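Local coordinates for DNA-binding protein reb1 (Schizosaccharomyces pombe, PDB 5EYB), which binds specific DNA sites in ribosomal RNA gene control regions and upstream of many RNA polymerase II genes, and acts in terminating RNA polymerase I transcription, at residues E17-L22 and Y88-S93; Q128-K133 and Y165-D170; E180-N185 and R198-M203. One frame throughout, in Å; residues are numbered along the deposited sequence.

Contact 1 (E17-L22 and Y88-S93); sequences EHWDYL and YSRKNS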
loop_
_atom_site.group_PDB
_atom_site.type_symbol
_atom_site.label_atom_id
_atom_site.label_comp_id
_atom_site.label_asym_id
_atom_site.label_seq_id
_atom_site.Cartn_x
_atom_site.Cartn_y
_atom_site.Cartn_z
ATOM N N GLU A 17 22.374 1.928 -7.115
ATOM C CA GLU A 17 23.420 2.628 -6.382
ATOM C C GLU A 17 23.361 2.284 -4.899
ATOM O O GLU A 17 24.393 2.080 -4.258
ATOM C CB GLU A 17 23.297 4.140 -6.580
ATOM N N HIS A 18 22.146 2.211 -4.366
ATOM C CA HIS A 18 21.936 1.909 -2.956
ATOM C C HIS A 18 22.414 0.508 -2.595
ATOM O O HIS A 18 22.907 0.279 -1.492
ATOM C CB HIS A 18 20.462 2.072 -2.596
ATOM C CG HIS A 18 19.987 3.487 -2.659
ATOM N ND1 HIS A 18 18.700 3.828 -3.013
ATOM C CD2 HIS A 18 20.632 4.653 -2.418
ATOM C CE1 HIS A 18 18.572 5.142 -2.986
ATOM N NE2 HIS A 18 19.730 5.666 -2.627
ATOM N N TRP A 19 22.263 -0.429 -3.525
ATOM C CA TRP A 19 22.764 -1.780 -3.313
ATOM C C TRP A 19 24.285 -1.794 -3.357
ATOM O O TRP A 19 24.934 -2.469 -2.556
ATOM C CB TRP A 19 22.200 -2.745 -4.357
ATOM C CG TRP A 19 20.789 -3.169 -4.095
ATOM C CD1 TRP A 19 19.686 -2.842 -4.826
ATOM C CD2 TRP A 19 20.329 -4.003 -3.024
ATOM N NE1 TRP A 19 18.567 -3.422 -4.279
ATOM C CE2 TRP A 19 18.935 -4.139 -3.172
ATOM C CE3 TRP A 19 20.961 -4.648 -1.956
ATOM C CZ2 TRP A 19 18.161 -4.893 -2.292
ATOM C CZ3 TRP A 19 20.191 -5.397 -1.083
ATOM C CH2 TRP A 19 18.806 -5.513 -1.257
ATOM N N ASP A 20 24.850 -1.046 -4.300
ATOM C CA ASP A 20 26.298 -0.972 -4.447
ATOM C C ASP A 20 26.935 -0.324 -3.227
ATOM O O ASP A 20 28.025 -0.714 -2.809
ATOM C CB ASP A 20 26.676 -0.200 -5.713
ATOM C CG ASP A 20 26.407 -0.991 -6.978
ATOM O OD1 ASP A 20 26.411 -2.238 -6.911
ATOM O OD2 ASP A 20 26.195 -0.368 -8.040
ATOM N N TYR A 21 26.252 0.662 -2.654
ATOM C CA TYR A 21 26.739 1.318 -1.448
ATOM C C TYR A 21 26.748 0.349 -0.270
ATOM O O TYR A 21 27.717 0.281 0.485
ATOM C CB TYR A 21 25.889 2.544 -1.114
ATOM C CG TYR A 21 26.267 3.192 0.199
ATOM C CD1 TYR A 21 27.418 3.961 0.306
ATOM C CD2 TYR A 21 25.478 3.030 1.331
ATOM C CE1 TYR A 21 27.773 4.551 1.504
ATOM C CE2 TYR A 21 25.824 3.618 2.533
ATOM C CZ TYR A 21 26.972 4.378 2.613
ATOM O OH TYR A 21 27.326 4.965 3.805
ATOM N N LEU A 22 25.661 -0.399 -0.126
ATOM C CA LEU A 22 25.526 -1.359 0.961
ATOM C C LEU A 22 26.610 -2.426 0.886
ATOM O O LEU A 22 27.277 -2.713 1.877
ATOM C CB LEU A 22 24.146 -2.013 0.927
ATOM C CG LEU A 22 23.747 -2.775 2.190
ATOM C CD1 LEU A 22 23.665 -1.815 3.366
ATOM C CD2 LEU A 22 22.426 -3.500 1.989
ATOM N N TYR A 88 12.653 -8.511 -0.317
ATOM C CA TYR A 88 13.402 -7.260 -0.265
ATOM C C TYR A 88 14.766 -7.404 -0.937
ATOM O O TYR A 88 15.574 -6.472 -0.934
ATOM C CB TYR A 88 13.560 -6.797 1.186
ATOM C CG TYR A 88 12.251 -6.753 1.945
ATOM C CD1 TYR A 88 11.278 -5.811 1.637
ATOM C CD2 TYR A 88 11.988 -7.655 2.967
ATOM C CE1 TYR A 88 10.080 -5.771 2.322
ATOM C CE2 TYR A 88 10.791 -7.620 3.661
ATOM C CZ TYR A 88 9.841 -6.677 3.333
ATOM O OH TYR A 88 8.649 -6.638 4.020
ATOM N N SER A 89 15.006 -8.574 -1.521
ATOM C CA SER A 89 16.276 -8.879 -2.171
ATOM C C SER A 89 16.466 -8.097 -3.464
ATOM O O SER A 89 15.513 -7.577 -4.040
ATOM C CB SER A 89 16.376 -10.374 -2.462
ATOM O OG SER A 89 15.337 -10.786 -3.334
ATOM N N ARG A 90 17.710 -8.033 -3.922
ATOM C CA ARG A 90 18.045 -7.316 -5.144
ATOM C C ARG A 90 17.550 -8.048 -6.389
ATOM O O ARG A 90 17.726 -9.260 -6.523
ATOM C CB ARG A 90 19.557 -7.102 -5.225
ATOM C CG ARG A 90 20.045 -6.557 -6.546
ATOM C CD ARG A 90 21.517 -6.215 -6.472
ATOM N NE ARG A 90 22.023 -5.715 -7.745
ATOM C CZ ARG A 90 23.225 -5.172 -7.906
ATOM N NH1 ARG A 90 24.043 -5.053 -6.867
ATOM N NH2 ARG A 90 23.605 -4.741 -9.100
ATOM N N LYS A 91 16.925 -7.300 -7.293
ATOM C CA LYS A 91 16.458 -7.841 -8.563
ATOM C C LYS A 91 17.117 -7.105 -9.727
ATOM O O LYS A 91 17.052 -5.880 -9.809
ATOM C CB LYS A 91 14.935 -7.739 -8.665
ATOM C CG LYS A 91 14.173 -8.768 -7.844
ATOM C CD LYS A 91 14.018 -10.070 -8.612
ATOM C CE LYS A 91 13.305 -9.841 -9.937
ATOM N NZ LYS A 91 13.173 -11.092 -10.733
ATOM N N ASN A 92 17.754 -7.854 -10.622
ATOM C CA ASN A 92 18.431 -7.261 -11.769
ATOM C C ASN A 92 17.467 -6.914 -12.900
ATOM O O ASN A 92 17.513 -5.813 -13.445
ATOM C CB ASN A 92 19.525 -8.197 -12.292
ATOM C CG ASN A 92 20.780 -8.170 -11.439
ATOM O OD1 ASN A 92 20.738 -7.826 -10.258
ATOM N ND2 ASN A 92 21.908 -8.533 -12.039
ATOM N N SER A 93 16.592 -7.854 -13.247
ATOM C CA SER A 93 15.680 -7.657 -14.368
ATOM C C SER A 93 14.322 -8.323 -14.147
ATOM O O SER A 93 14.202 -9.266 -13.369
ATOM C CB SER A 93 16.313 -8.187 -15.656
ATOM O OG SER A 93 15.457 -7.984 -16.765
#

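Contact 2 (Q128-K133 and Y165-D170); sequences QIWAGK and YNPFED. With nucleotides of chain B.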
loop_
_atom_site.group_PDB
_atom_site.type_symbol
_atom_site.label_atom_id
_atom_site.label_comp_id
_atom_site.label_asym_id
_atom_site.label_seq_id
_atom_site.Cartn_x
_atom_site.Cartn_y
_atom_site.Cartn_z
ATOM N N GLN A 128 10.958 17.588 -23.578
ATOM C CA GLN A 128 10.699 17.046 -24.906
ATOM C C GLN A 128 9.916 15.737 -24.826
ATOM O O GLN A 128 9.097 15.444 -25.697
ATOM C CB GLN A 128 12.008 16.839 -25.663
ATOM C CG GLN A 128 12.672 18.133 -26.097
ATOM C CD GLN A 128 11.793 18.952 -27.022
ATOM O OE1 GLN A 128 11.358 18.473 -28.068
ATOM N NE2 GLN A 128 11.522 20.193 -26.635
ATOM N N ILE A 129 10.171 14.954 -23.783
ATOM C CA ILE A 129 9.401 13.740 -23.543
ATOM C C ILE A 129 7.938 14.105 -23.323
ATOM O O ILE A 129 7.034 13.463 -23.863
ATOM C CB ILE A 129 9.925 12.957 -22.320
ATOM C CG1 ILE A 129 11.317 12.382 -22.591
ATOM C CG2 ILE A 129 8.974 11.836 -21.953
ATOM C CD1 ILE A 129 11.329 11.231 -23.562
ATOM N N TRP A 130 7.718 15.157 -22.542
ATOM C CA TRP A 130 6.375 15.571 -22.148
ATOM C C TRP A 130 5.808 16.711 -22.998
ATOM O O TRP A 130 4.821 17.337 -22.619
ATOM C CB TRP A 130 6.374 15.985 -20.675
ATOM C CG TRP A 130 6.450 14.833 -19.733
ATOM C CD1 TRP A 130 7.579 14.214 -19.280
ATOM C CD2 TRP A 130 5.347 14.155 -19.122
ATOM N NE1 TRP A 130 7.245 13.191 -18.425
ATOM C CE2 TRP A 130 5.881 13.135 -18.314
ATOM C CE3 TRP A 130 3.960 14.313 -19.185
ATOM C CZ2 TRP A 130 5.075 12.276 -17.571
ATOM C CZ3 TRP A 130 3.164 13.461 -18.448
ATOM C CH2 TRP A 130 3.722 12.454 -17.650
ATOM N N ALA A 131 6.419 16.970 -24.148
ATOM C CA ALA A 131 5.988 18.073 -25.004
ATOM C C ALA A 131 4.780 17.712 -25.865
ATOM O O ALA A 131 4.803 17.906 -27.079
ATOM C CB ALA A 131 7.137 18.529 -25.889
ATOM N N GLY A 132 3.728 17.193 -25.237
ATOM C CA GLY A 132 2.524 16.805 -25.953
ATOM C C GLY A 132 2.783 15.718 -26.980
ATOM O O GLY A 132 2.562 14.537 -26.718
ATOM N N LYS A 133 3.253 16.123 -28.157
ATOM C CA LYS A 133 3.650 15.180 -29.197
ATOM C C LYS A 133 5.166 15.206 -29.371
ATOM O O LYS A 133 5.717 16.161 -29.915
ATOM C CB LYS A 133 2.958 15.503 -30.525
ATOM C CG LYS A 133 1.436 15.535 -30.453
ATOM C CD LYS A 133 0.852 14.186 -30.049
ATOM C CE LYS A 133 -0.666 14.263 -29.920
ATOM N NZ LYS A 133 -1.287 12.950 -29.583
ATOM N N TYR A 165 11.417 10.545 -15.864
ATOM C CA TYR A 165 11.972 11.763 -16.447
ATOM C C TYR A 165 10.865 12.745 -16.793
ATOM O O TYR A 165 10.288 12.695 -17.876
ATOM C CB TYR A 165 12.804 11.438 -17.688
ATOM C CG TYR A 165 13.983 10.541 -17.397
ATOM C CD1 TYR A 165 13.853 9.159 -17.428
ATOM C CD2 TYR A 165 15.224 11.076 -17.080
ATOM C CE1 TYR A 165 14.927 8.334 -17.153
ATOM C CE2 TYR A 165 16.305 10.260 -16.805
ATOM C CZ TYR A 165 16.151 8.890 -16.843
ATOM O OH TYR A 165 17.225 8.074 -16.571
ATOM N N ASN A 166 10.576 13.639 -15.854
ATOM C CA ASN A 166 9.512 14.615 -16.014
ATOM C C ASN A 166 10.008 16.010 -15.657
ATOM O O ASN A 166 10.961 16.149 -14.894
ATOM C CB ASN A 166 8.309 14.230 -15.149
ATOM C CG ASN A 166 8.655 14.149 -13.678
ATOM O OD1 ASN A 166 8.528 15.128 -12.941
ATOM N ND2 ASN A 166 9.100 12.975 -13.240
ATOM N N PRO A 167 9.369 17.048 -16.222
ATOM C CA PRO A 167 9.747 18.439 -15.952
ATOM C C PRO A 167 9.080 19.002 -14.699
ATOM O O PRO A 167 9.419 20.100 -14.259
ATOM C CB PRO A 167 9.256 19.172 -17.199
ATOM C CG PRO A 167 8.042 18.407 -17.596
ATOM C CD PRO A 167 8.338 16.961 -17.272
ATOM N N PHE A 168 8.137 18.251 -14.138
ATOM C CA PHE A 168 7.399 18.695 -12.964
ATOM C C PHE A 168 8.224 18.496 -11.699
ATOM O O PHE A 168 9.209 17.760 -11.701
ATOM C CB PHE A 168 6.070 17.948 -12.860
ATOM C CG PHE A 168 5.328 17.849 -14.165
ATOM C CD1 PHE A 168 4.566 18.909 -14.629
ATOM C CD2 PHE A 168 5.397 16.696 -14.933
ATOM C CE1 PHE A 168 3.883 18.823 -15.832
ATOM C CE2 PHE A 168 4.716 16.603 -16.138
ATOM C CZ PHE A 168 3.957 17.668 -16.587
ATOM N N GLU A 169 7.818 19.157 -10.621
ATOM C CA GLU A 169 8.520 19.048 -9.345
ATOM C C GLU A 169 7.953 17.903 -8.514
ATOM O O GLU A 169 6.873 18.021 -7.935
ATOM C CB GLU A 169 8.430 20.363 -8.566
ATOM N N ASP A 170 8.690 16.798 -8.460
ATOM C CA ASP A 170 8.223 15.596 -7.778
ATOM C C ASP A 170 8.428 15.677 -6.268
ATOM O O ASP A 170 9.560 15.720 -5.784
ATOM C CB ASP A 170 8.932 14.358 -8.336
ATOM P P DG B 8 4.201 11.038 -27.210
ATOM O OP1 DG B 8 4.543 12.406 -27.658
ATOM O OP2 DG B 8 4.983 10.400 -26.129
ATOM O "O5'" DG B 8 2.665 11.019 -26.778
ATOM C "C5'" DG B 8 1.682 11.477 -27.686
ATOM C "C4'" DG B 8 0.369 11.774 -26.980
ATOM O "O4'" DG B 8 -0.492 10.608 -27.022
ATOM C "C3'" DG B 8 0.475 12.177 -25.513
ATOM O "O3'" DG B 8 -0.488 13.190 -25.244
ATOM C "C2'" DG B 8 0.160 10.875 -24.772
ATOM C "C1'" DG B 8 -0.839 10.206 -25.711
ATOM N N9 DG B 8 -0.802 8.745 -25.677
ATOM C C8 DG B 8 0.313 7.945 -25.757
ATOM N N7 DG B 8 0.040 6.670 -25.726
ATOM C C5 DG B 8 -1.345 6.620 -25.631
ATOM C C6 DG B 8 -2.216 5.504 -25.562
ATOM O O6 DG B 8 -1.927 4.301 -25.573
ATOM N N1 DG B 8 -3.546 5.894 -25.475
ATOM C C2 DG B 8 -3.985 7.194 -25.454
ATOM N N2 DG B 8 -5.311 7.369 -25.365
ATOM N N3 DG B 8 -3.181 8.251 -25.518
ATOM C C4 DG B 8 -1.879 7.888 -25.605
#

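Contact 3 (E180-N185 and R198-M203); sequences EELRKN and RKMARM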
loop_
_atom_site.group_PDB
_atom_site.type_symbol
_atom_site.label_atom_id
_atom_site.label_comp_id
_atom_site.label_asym_id
_atom_site.label_seq_id
_atom_site.Cartn_x
_atom_site.Cartn_y
_atom_site.Cartn_z
ATOM N N GLU A 180 -6.592 22.517 -2.395
ATOM C CA GLU A 180 -7.750 23.313 -2.773
ATOM C C GLU A 180 -7.654 23.772 -4.222
ATOM O O GLU A 180 -8.643 23.747 -4.959
ATOM C CB GLU A 180 -7.886 24.522 -1.843
ATOM C CG GLU A 180 -9.140 25.348 -2.069
ATOM C CD GLU A 180 -10.412 24.610 -1.693
ATOM O OE1 GLU A 180 -10.325 23.570 -1.006
ATOM O OE2 GLU A 180 -11.503 25.075 -2.085
ATOM N N GLU A 181 -6.457 24.191 -4.623
ATOM C CA GLU A 181 -6.220 24.637 -5.989
ATOM C C GLU A 181 -6.505 23.510 -6.968
ATOM O O GLU A 181 -7.027 23.733 -8.059
ATOM C CB GLU A 181 -4.781 25.127 -6.154
ATOM C CG GLU A 181 -4.498 25.750 -7.509
ATOM C CD GLU A 181 -5.145 27.115 -7.669
ATOM O OE1 GLU A 181 -5.560 27.703 -6.648
ATOM O OE2 GLU A 181 -5.237 27.603 -8.817
ATOM N N LEU A 182 -6.161 22.293 -6.562
ATOM C CA LEU A 182 -6.439 21.118 -7.368
ATOM C C LEU A 182 -7.938 20.915 -7.519
ATOM O O LEU A 182 -8.433 20.687 -8.623
ATOM C CB LEU A 182 -5.802 19.877 -6.748
ATOM C CG LEU A 182 -6.172 18.563 -7.440
ATOM C CD1 LEU A 182 -5.575 18.507 -8.835
ATOM C CD2 LEU A 182 -5.735 17.369 -6.608
ATOM N N ARG A 183 -8.653 21.001 -6.401
ATOM C CA ARG A 183 -10.105 20.840 -6.388
ATOM C C ARG A 183 -10.790 21.786 -7.366
ATOM O O ARG A 183 -11.612 21.366 -8.176
ATOM C CB ARG A 183 -10.657 21.075 -4.981
ATOM C CG ARG A 183 -12.146 20.797 -4.844
ATOM C CD ARG A 183 -12.681 21.270 -3.502
ATOM N NE ARG A 183 -12.578 22.721 -3.358
ATOM C CZ ARG A 183 -13.419 23.592 -3.911
ATOM N NH1 ARG A 183 -14.432 23.166 -4.655
ATOM N NH2 ARG A 183 -13.245 24.892 -3.725
ATOM N N LYS A 184 -10.435 23.065 -7.284
ATOM C CA LYS A 184 -11.031 24.088 -8.133
ATOM C C LYS A 184 -10.719 23.862 -9.607
ATOM O O LYS A 184 -11.536 24.170 -10.475
ATOM C CB LYS A 184 -10.558 25.477 -7.696
ATOM C CG LYS A 184 -11.141 25.920 -6.365
ATOM C CD LYS A 184 -10.691 27.315 -5.978
ATOM C CE LYS A 184 -9.227 27.346 -5.578
ATOM N NZ LYS A 184 -8.891 28.605 -4.855
ATOM N N ASN A 185 -9.537 23.326 -9.885
ATOM C CA ASN A 185 -9.165 22.994 -11.255
ATOM C C ASN A 185 -10.016 21.853 -11.803
ATOM O O ASN A 185 -10.397 21.857 -12.976
ATOM C CB ASN A 185 -7.684 22.633 -11.335
ATOM C CG ASN A 185 -6.806 23.839 -11.604
ATOM O OD1 ASN A 185 -7.102 24.649 -12.482
ATOM N ND2 ASN A 185 -5.724 23.967 -10.848
ATOM N N ARG A 198 -0.073 20.704 -15.735
ATOM C CA ARG A 198 0.791 21.767 -16.238
ATOM C C ARG A 198 0.496 23.095 -15.559
ATOM O O ARG A 198 1.389 23.922 -15.391
ATOM C CB ARG A 198 0.641 21.913 -17.751
ATOM C CG ARG A 198 1.106 20.697 -18.530
ATOM C CD ARG A 198 1.033 20.925 -20.029
ATOM N NE ARG A 198 1.235 19.677 -20.759
ATOM C CZ ARG A 198 2.425 19.189 -21.093
ATOM N NH1 ARG A 198 3.532 19.847 -20.768
ATOM N NH2 ARG A 198 2.509 18.041 -21.754
ATOM N N LYS A 199 -0.758 23.299 -15.173
ATOM C CA LYS A 199 -1.148 24.526 -14.489
ATOM C C LYS A 199 -0.566 24.571 -13.075
ATOM O O LYS A 199 -0.210 25.638 -12.577
ATOM C CB LYS A 199 -2.677 24.656 -14.445
ATOM C CG LYS A 199 -3.310 25.063 -15.775
ATOM C CD LYS A 199 -4.826 24.906 -15.751
ATOM C CE LYS A 199 -5.532 26.138 -16.311
ATOM N NZ LYS A 199 -5.064 26.507 -17.675
ATOM N N MET A 200 -0.458 23.408 -12.438
ATOM C CA MET A 200 0.043 23.338 -11.069
ATOM C C MET A 200 1.507 22.909 -11.002
ATOM O O MET A 200 2.049 22.735 -9.911
ATOM C CB MET A 200 -0.815 22.382 -10.238
ATOM C CG MET A 200 -2.294 22.719 -10.252
ATOM S SD MET A 200 -3.271 21.714 -9.122
ATOM C CE MET A 200 -2.502 22.118 -7.560
ATOM N N ALA A 201 2.139 22.766 -12.168
ATOM C CA ALA A 201 3.512 22.268 -12.273
ATOM C C ALA A 201 3.635 20.916 -11.580
ATOM O O ALA A 201 4.590 20.657 -10.849
ATOM C CB ALA A 201 4.502 23.262 -11.686
ATOM N N ARG A 202 2.648 20.063 -11.817
ATOM C CA ARG A 202 2.574 18.768 -11.164
ATOM C C ARG A 202 2.445 17.639 -12.184
ATOM O O ARG A 202 1.826 17.806 -13.232
ATOM C CB ARG A 202 1.391 18.735 -10.196
ATOM C CG ARG A 202 1.577 19.553 -8.931
ATOM C CD ARG A 202 2.478 18.830 -7.956
ATOM N NE ARG A 202 2.272 19.280 -6.587
ATOM C CZ ARG A 202 2.733 18.640 -5.518
ATOM N NH1 ARG A 202 3.425 17.518 -5.666
ATOM N NH2 ARG A 202 2.502 19.119 -4.302
ATOM N N MET A 203 3.032 16.490 -11.878
ATOM C CA MET A 203 2.889 15.329 -12.740
ATOM C C MET A 203 1.429 14.894 -12.762
ATOM O O MET A 203 0.856 14.600 -11.716
ATOM C CB MET A 203 3.780 14.187 -12.267
ATOM C CG MET A 203 3.901 13.056 -13.269
ATOM S SD MET A 203 4.705 11.617 -12.558
ATOM C CE MET A 203 6.164 12.379 -11.857
#

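Contact 1 (E17-L22 and Y88-S93)
W19 and R90 carry this surface contact, where the first turns of helix 16-32, in a Myb-associated domain, meet the loop ahead of helix 101-116. The apolar part is a CH-pi contact: CB of R90 sits over the face of the indole, 3.8 Å from the centroid of the five-membered ring of W19 and 17° off the ring normal. CG of R90 is anti to its backbone N (chi1 171°), and the chain then runs extended from CG to NE, sliding past the indole in the opposite direction. Its CD lies 3.9 Å from CG of W19. The guanidinium and indole planes are 26° apart.

Backbone atoms make the second kind of contact. The carbonyl O of Y88 lies in the plane of the indole at its edge, 3.3 Å from CZ2 of W19, while R90 N approaches the same CZ2 at 3.6 Å. Charge adds a long salt bridge, 3.7 Å between OD1 of D20 and NH1 of R90.

Beyond the pair, W19 meets H75 and W14 by its ring, and V101 touches both W19 and R90. The chemistry is therefore mainly dispersive: the aliphatic stem of R90 lines the buried indole, and the distant carboxylate would add at most a modest electrostatic pull at the exposed end.

Contact 2 (Q128-K133 and Y165-D170)
The junction between a Myb-associated domain and the first Myb-type repeat is packed around the indole of W130, which meets the loop after helix 154-164 from Y165 to F168. W130 is the first residue past helix 122-129. Its NE1 gives a weak hydrogen bond to the carbonyl O of Y165, 3.1 Å away and bent to 129° at the hydrogen; this oxygen lies in the indole plane at the ring edge. The stronger partner of NE1 is the carbonyl O of R162, one turn back.

F168 turns its edge to the indole face: the ring planes stand at 84°, and CE2 of F168 lies 3.9 Å from CE3 of W130. CG of F168 is anti to the carbonyl carbon (chi1 -45°), which places it on the W130 side. CD of P167 packs 3.5 Å from CD1 of W130, and CB of N166 is 3.6 Å from NE1 of W130.

Past W130 the chain turns at A131 and reaches the DNA, where K133 packs on the sugar of DG8 of chain B, its CD 3.7 Å from C5' of DG8. The T-shaped aromatic pair, with proline beside it, is consistent with a packed join between consecutive helical domains.

Contact 3 (E180-N185 and R198-M203)
M200 reaches from the end of helix 193-199 to helix 176-189, joining the first two helices of a Myb-type repeat; its helix-turn-helix is predicted to span 193-215. In the first shell, SD of M200 lies 3.7 Å from CA of L182 and 3.9 Å from CB of L182, the two side chains crossing at about a right angle. CE of M200 touches CB of E181 at 4.0 Å. On the next turn of the helix, N185 slides past the methionine in the opposite direction, its ND2 3.7 Å from CG of M200.

CG of M200 is anti to its carbonyl carbon (chi1 -55°) and SD is anti to CA (chi2 -173°), which carries the sulfur to the helix; a bend at chi3 then places CE. An alanine here would probably leave a gap beside L182 and N185, since the thioether that touches both, and E181, would be gone.

Further out, W174 and E178 also touch M200, while I196 packs against both L182 and N185. Next to the methionine, A201 leaves the helix with positive phi. R202, buried, holds the loop that follows to the start of the repeat through a salt bridge to E178 and a cation-pi contact with W174. At the outer margin, the aliphatic stem of K199 meets the amide of N185, with 4.0 Å between CD of K199 and OD1 of N185.

From the N terminus the three contacts follow in series, none nested in or crossing another. Contact 1 closes a largely helical excursion of 65 residues, bringing the loop before helix 101-116 back to helix 16-32. Contact 2 closes a shorter one of 31 residues, joining the end of helix 122-129 to the loop before helix 176-189. Contact 3 closes the shortest, 12 residues inside a Myb-type repeat. Contact 1 stands apart, its nearest atoms about 12 Å from contact 2. Contacts 2 and 3 touch: W130 O and R198 NH2 form a probable hydrogen bond, and F168 packs on R202 and M203, tying helices 176-189 and 193-199 to the end of helix 122-129.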